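Local coordinates for hypothetical protein Atu0492 (PDB 2GMY), which is of unknown function but is probably an antioxidant defence protein of the AhpD type, a member of the carboxymuconolactone decarboxylase family, at residues I38-S43 and E66-L71; H55-R60 and Q143-A148. One frame throughout, in Å; residues are numbered along the deposited sequence.

Contact 1: residues I38-S43 and E66-L71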
loop_
_atom_site.group_PDB
_atom_site.type_symbol
_atom_site.label_atom_id
_atom_site.label_comp_id
_atom_site.label_asym_id
_atom_site.label_seq_id
_atom_site.Cartn_x
_atom_site.Cartn_y
_atom_site.Cartn_z
ATOM N N ILE A 38 13.584 -8.888 18.659
ATOM C CA ILE A 38 12.242 -9.242 18.182
ATOM C C ILE A 38 11.201 -8.260 18.728
ATOM O O ILE A 38 10.355 -7.748 17.972
ATOM C CB ILE A 38 11.876 -10.689 18.600
ATOM C CG1 ILE A 38 12.680 -11.699 17.790
ATOM C CG2 ILE A 38 10.367 -10.913 18.471
ATOM C CD1 ILE A 38 12.729 -13.093 18.450
ATOM N N LYS A 39 11.260 -7.999 20.033
ATOM C CA LYS A 39 10.251 -7.150 20.672
ATOM C C LYS A 39 10.341 -5.708 20.206
ATOM O O LYS A 39 9.320 -5.074 19.923
ATOM C CB LYS A 39 10.365 -7.210 22.192
ATOM C CG LYS A 39 9.892 -8.537 22.770
ATOM C CD LYS A 39 10.173 -8.570 24.264
ATOM C CE LYS A 39 9.532 -9.771 24.895
ATOM N NZ LYS A 39 9.411 -9.542 26.357
ATOM N N LEU A 40 11.563 -5.189 20.114
ATOM C CA LEU A 40 11.744 -3.785 19.740
ATOM C C LEU A 40 11.354 -3.579 18.284
ATOM O O LEU A 40 10.581 -2.668 17.960
ATOM C CB LEU A 40 13.185 -3.328 20.006
ATOM C CG LEU A 40 13.513 -1.877 19.626
ATOM C CD1 LEU A 40 12.569 -0.875 20.301
ATOM C CD2 LEU A 40 14.951 -1.594 19.990
ATOM N N ARG A 41 11.851 -4.440 17.406
ATOM C CA ARG A 41 11.566 -4.254 15.973
ATOM C C ARG A 41 10.077 -4.374 15.643
ATOM O O ARG A 41 9.524 -3.502 14.950
ATOM C CB ARG A 41 12.395 -5.207 15.102
ATOM C CG ARG A 41 12.118 -5.067 13.604
ATOM C CD ARG A 41 12.418 -3.670 13.057
ATOM N NE ARG A 41 11.951 -3.614 11.668
ATOM C CZ ARG A 41 11.823 -2.495 10.967
ATOM N NH1 ARG A 41 12.156 -1.315 11.505
ATOM N NH2 ARG A 41 11.368 -2.563 9.717
ATOM N N ALA A 42 9.415 -5.415 16.160
ATOM C CA ALA A 42 7.985 -5.595 15.889
ATOM C C ALA A 42 7.185 -4.412 16.429
ATOM O O ALA A 42 6.247 -3.932 15.783
ATOM C CB ALA A 42 7.479 -6.920 16.464
ATOM N N SER A 43 7.572 -3.938 17.616
ATOM C CA SER A 43 6.885 -2.790 18.214
ATOM C C SER A 43 7.010 -1.518 17.366
ATOM O O SER A 43 6.042 -0.760 17.230
ATOM C CB SER A 43 7.393 -2.546 19.637
ATOM O OG SER A 43 7.104 -3.671 20.452
ATOM N N GLU A 66 23.420 2.284 22.207
ATOM C CA GLU A 66 22.381 3.228 21.763
ATOM C C GLU A 66 22.200 3.171 20.242
ATOM O O GLU A 66 21.097 3.393 19.741
ATOM C CB GLU A 66 22.638 4.658 22.254
ATOM C CG GLU A 66 22.681 4.794 23.788
ATOM C CD GLU A 66 21.405 4.312 24.474
ATOM O OE1 GLU A 66 20.298 4.604 23.971
ATOM O OE2 GLU A 66 21.502 3.652 25.529
ATOM N N GLN A 67 23.272 2.858 19.516
ATOM C CA GLN A 67 23.198 2.734 18.066
ATOM C C GLN A 67 22.336 1.527 17.690
ATOM O O GLN A 67 21.452 1.619 16.842
ATOM C CB GLN A 67 24.598 2.563 17.510
ATOM C CG GLN A 67 24.783 3.110 16.141
ATOM C CD GLN A 67 26.242 3.168 15.737
ATOM O OE1 GLN A 67 27.037 2.277 16.072
ATOM N NE2 GLN A 67 26.600 4.210 15.010
ATOM N N TRP A 68 22.599 0.397 18.332
ATOM C CA TRP A 68 21.817 -0.822 18.108
ATOM C C TRP A 68 20.330 -0.552 18.337
ATOM O O TRP A 68 19.470 -1.022 17.581
ATOM C CB TRP A 68 22.302 -1.897 19.070
ATOM C CG TRP A 68 21.778 -3.293 18.877
ATOM C CD1 TRP A 68 22.396 -4.309 18.209
ATOM C CD2 TRP A 68 20.574 -3.848 19.425
ATOM N NE1 TRP A 68 21.645 -5.459 18.292
ATOM C CE2 TRP A 68 20.524 -5.205 19.035
ATOM C CE3 TRP A 68 19.532 -3.327 20.210
ATOM C CZ2 TRP A 68 19.479 -6.053 19.402
ATOM C CZ3 TRP A 68 18.478 -4.176 20.575
ATOM C CH2 TRP A 68 18.463 -5.525 20.166
ATOM N N ILE A 69 20.037 0.189 19.400
ATOM C CA ILE A 69 18.657 0.553 19.772
ATOM C C ILE A 69 18.038 1.550 18.778
ATOM O O ILE A 69 16.948 1.312 18.232
ATOM C CB ILE A 69 18.639 1.141 21.200
ATOM C CG1 ILE A 69 19.012 0.058 22.223
ATOM C CG2 ILE A 69 17.287 1.776 21.526
ATOM C CD1 ILE A 69 19.220 0.632 23.649
ATOM N N ASN A 70 18.735 2.653 18.523
ATOM C CA ASN A 70 18.185 3.713 17.672
ATOM C C ASN A 70 18.073 3.404 16.194
ATOM O O ASN A 70 17.223 3.976 15.506
ATOM C CB ASN A 70 18.964 4.996 17.858
ATOM C CG ASN A 70 18.593 5.681 19.136
ATOM O OD1 ASN A 70 19.373 5.701 20.089
ATOM N ND2 ASN A 70 17.379 6.215 19.185
ATOM N N LEU A 71 18.909 2.510 15.689
ATOM C CA LEU A 71 18.888 2.226 14.267
ATOM C C LEU A 71 17.917 1.114 13.892
ATOM O O LEU A 71 17.783 0.763 12.737
ATOM C CB LEU A 71 20.287 1.929 13.750
ATOM C CG LEU A 71 21.180 3.159 13.562
ATOM C CD1 LEU A 71 22.567 2.706 13.449
ATOM C CD2 LEU A 71 20.792 3.912 12.322
#
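L40 holds CG anti to its backbone N (chi1 179°), and chi2 of 55° sets CD1 to one side and leaves CD2 nearly anti to CA, extended from helix 32-45 toward the short helix 66-70, where that one methyl meets both W68 and I69. W68 also has CG anti to N (chi1 -171°), a setting that carries the six-membered side of its indole toward L40 although CB leaves the backbone at a slant to that helix. The closest approach is between L40 CD2 and the backbone oxygen I69 O, 3.9 Å; this is van der Waals packing of a methyl against a carbonyl, not a polar bond. Around it, L40 CD2 lies 4.4 Å from W68 CZ3, reaching the ring obliquely, and at the same 4.4 Å from I69 CG2. I69 uses two branches: CG1 lies in the plane of the indole at its edge, and CG2 faces L40 CD2. The nearest CA atoms, those of L40 and I69, are 8.2 Å apart. The indole is fixed from beyond the pair: W68 NE1 bonds to E85, and Y81 packs against the ring edge-to-face while its hydroxyl bonds to W68 O. R41, next along helix 32-45, pairs with D93, and R41 NH1 makes weak hydrogen bonds to the backbone oxygens of M72 and S73, so the same helix also holds the chain directly after 66-71. Between the two segments the contact is van der Waals packing of one methyl on a ring, a methyl and a carbonyl oxygen, with no directional bond; the polar end of W68 is satisfied by E85, and its rotation is probably set by that bond and by Y81.

Contact 2: residues H55-R60 and Q143-A148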
loop_
_atom_site.group_PDB
_atom_site.type_symbol
_atom_site.label_atom_id
_atom_site.label_comp_id
_atom_site.label_asym_id
_atom_site.label_seq_id
_atom_site.Cartn_x
_atom_site.Cartn_y
_atom_site.Cartn_z
ATOM N N HIS A 55 10.820 -1.613 25.572
ATOM C CA HIS A 55 11.867 -2.481 25.032
ATOM C C HIS A 55 13.175 -1.764 24.749
ATOM O O HIS A 55 14.230 -2.392 24.765
ATOM C CB HIS A 55 11.331 -3.297 23.854
ATOM C CG HIS A 55 10.145 -4.123 24.234
ATOM N ND1 HIS A 55 10.177 -4.994 25.301
ATOM C CD2 HIS A 55 8.892 -4.190 23.729
ATOM C CE1 HIS A 55 8.994 -5.566 25.434
ATOM N NE2 HIS A 55 8.200 -5.101 24.490
ATOM N N VAL A 56 13.105 -0.457 24.507
ATOM C CA VAL A 56 14.299 0.388 24.474
ATOM C C VAL A 56 15.007 0.263 25.842
ATOM O O VAL A 56 16.214 -0.010 25.914
ATOM C CB VAL A 56 13.933 1.856 24.185
ATOM C CG1 VAL A 56 15.088 2.792 24.576
ATOM C CG2 VAL A 56 13.583 2.042 22.702
ATOM N N LYS A 57 14.235 0.423 26.912
ATOM C CA LYS A 57 14.788 0.398 28.277
ATOM C C LYS A 57 15.346 -0.977 28.625
ATOM O O LYS A 57 16.431 -1.081 29.214
ATOM C CB LYS A 57 13.736 0.849 29.288
ATOM C CG LYS A 57 13.481 2.357 29.225
ATOM C CD LYS A 57 12.185 2.751 29.911
ATOM C CE LYS A 57 11.961 4.244 29.823
ATOM N NZ LYS A 57 10.624 4.646 30.371
ATOM N N GLU A 58 14.626 -2.032 28.249
ATOM C CA GLU A 58 15.127 -3.401 28.486
ATOM C C GLU A 58 16.419 -3.703 27.729
ATOM O O GLU A 58 17.339 -4.318 28.283
ATOM C CB GLU A 58 14.077 -4.454 28.153
ATOM C CG GLU A 58 12.861 -4.407 29.060
ATOM C CD GLU A 58 11.692 -5.160 28.470
ATOM O OE1 GLU A 58 11.604 -5.242 27.221
ATOM O OE2 GLU A 58 10.852 -5.664 29.246
ATOM N N SER A 59 16.481 -3.286 26.461
ATOM C CA SER A 59 17.680 -3.469 25.635
ATOM C C SER A 59 18.865 -2.733 26.252
ATOM O O SER A 59 19.964 -3.273 26.343
ATOM C CB SER A 59 17.437 -2.961 24.210
ATOM O OG SER A 59 16.401 -3.700 23.598
ATOM N N ARG A 60 18.614 -1.505 26.684
ATOM C CA ARG A 60 19.655 -0.672 27.288
ATOM C C ARG A 60 20.179 -1.338 28.559
ATOM O O ARG A 60 21.390 -1.361 28.816
ATOM C CB ARG A 60 19.120 0.720 27.599
ATOM C CG ARG A 60 20.174 1.641 28.244
ATOM C CD ARG A 60 19.608 3.024 28.459
ATOM N NE ARG A 60 19.273 3.668 27.187
ATOM C CZ ARG A 60 18.087 4.187 26.867
ATOM N NH1 ARG A 60 17.073 4.185 27.723
ATOM N NH2 ARG A 60 17.928 4.729 25.668
ATOM N N GLN A 143 -0.519 4.150 27.908
ATOM C CA GLN A 143 0.370 5.319 27.965
ATOM C C GLN A 143 1.670 4.993 28.709
ATOM O O GLN A 143 1.632 4.613 29.879
ATOM C CB GLN A 143 -0.348 6.482 28.678
ATOM C CG GLN A 143 -1.637 6.940 27.997
ATOM C CD GLN A 143 -1.381 7.568 26.636
ATOM O OE1 GLN A 143 -0.627 8.537 26.518
ATOM N NE2 GLN A 143 -1.999 7.007 25.597
ATOM N N HIS A 144 2.816 5.120 28.034
ATOM C CA HIS A 144 4.107 4.841 28.685
ATOM C C HIS A 144 4.501 5.991 29.611
ATOM O O HIS A 144 4.054 7.122 29.402
ATOM C CB HIS A 144 5.232 4.505 27.674
ATOM C CG HIS A 144 5.679 5.658 26.824
ATOM N ND1 HIS A 144 6.547 6.632 27.278
ATOM C CD2 HIS A 144 5.415 5.966 25.530
ATOM C CE1 HIS A 144 6.780 7.503 26.310
ATOM N NE2 HIS A 144 6.111 7.118 25.237
ATOM N N PRO A 145 5.331 5.702 30.641
ATOM C CA PRO A 145 5.819 6.789 31.497
ATOM C C PRO A 145 6.754 7.749 30.756
ATOM O O PRO A 145 7.443 7.345 29.816
ATOM C CB PRO A 145 6.560 6.064 32.629
ATOM C CG PRO A 145 6.894 4.731 32.103
ATOM C CD PRO A 145 5.841 4.386 31.064
ATOM N N VAL A 146 6.758 9.013 31.183
ATOM C CA VAL A 146 7.539 10.068 30.537
ATOM C C VAL A 146 8.605 10.618 31.492
ATOM O O VAL A 146 8.266 11.221 32.513
ATOM C CB VAL A 146 6.632 11.236 30.070
ATOM C CG1 VAL A 146 7.445 12.296 29.345
ATOM C CG2 VAL A 146 5.499 10.731 29.173
ATOM N N GLU A 147 9.880 10.413 31.155
ATOM C CA GLU A 147 10.985 10.854 32.013
ATOM C C GLU A 147 11.339 12.333 31.881
ATOM O O GLU A 147 11.677 12.814 30.788
ATOM C CB GLU A 147 12.242 10.012 31.777
ATOM C CG GLU A 147 12.262 8.716 32.557
ATOM C CD GLU A 147 11.745 7.557 31.744
ATOM O OE1 GLU A 147 12.466 7.138 30.814
ATOM O OE2 GLU A 147 10.628 7.064 32.035
ATOM N N ALA A 148 11.286 13.038 33.008
ATOM C CA ALA A 148 11.786 14.409 33.092
ATOM C C ALA A 148 13.295 14.451 33.357
ATOM O O ALA A 148 13.985 13.419 33.347
ATOM C CB ALA A 148 11.032 15.188 34.159
#
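K57 and P145 mark the nearest backbone approach, CA to CA 11.5 Å, with the extended, irregular 143-148 passing segment 55-60 of helix 49-61 at side-chain distance. K57 bridges the gap with CG beside its backbone N and a chain extended beyond CG, while E147 comes from the opposite direction on a chain bent at chi2 (95°). They meet in a salt bridge: K57 NZ donates to the syn lone pair of E147 OE2 over 2.9 Å. E147 OE1 lies alongside the end of the lysine chain, 3.1 Å from both K57 CE and NZ, so the grip is lopsided toward OE2. P145 adds its ring, CG 4.1 Å from K57 NZ. K57 NZ has its stronger partner in D53, one turn back on the same helix, so E147 is an additional carboxylate; Q67 of the second subunit adds a weak hydrogen bond. Two carboxylates would probably favour the charged lysine.

Within the tail, H144 ND1 bonds to P145 O over 2.8 Å in the plane of the imidazole but from above the carbonyl plane, while NE2 bonds to S78 of the second subunit. The end of the modelled chain is thus laid along the outside of a helix at a subunit interface. Helix 49-61 also carries H55, which closes a CxxCxxxH sequence like that of AhpD relatives; the salt bridge lies on another side of the helix and H55 takes no part in it.

Helix 49-61 joins the two contacts, following helix 32-45 in the chain and preceding helix 66-70. Contact 1 is core: its three touching residues are buried, and the join is apolar. Contact 2 is a surface contact whose chief bond is ionic, between a partly exposed lysine and an exposed glutamate, and it brings in the end of the modelled chain rather than another helix. Their centres are 12 Å apart, and they touch directly: R60 forms a salt bridge to E66, W68 CZ3 packs on S59 OG, and K39 lies against H55. Both also border the second subunit, where Q67 of one chain bonds to D53 and P145 O of the other.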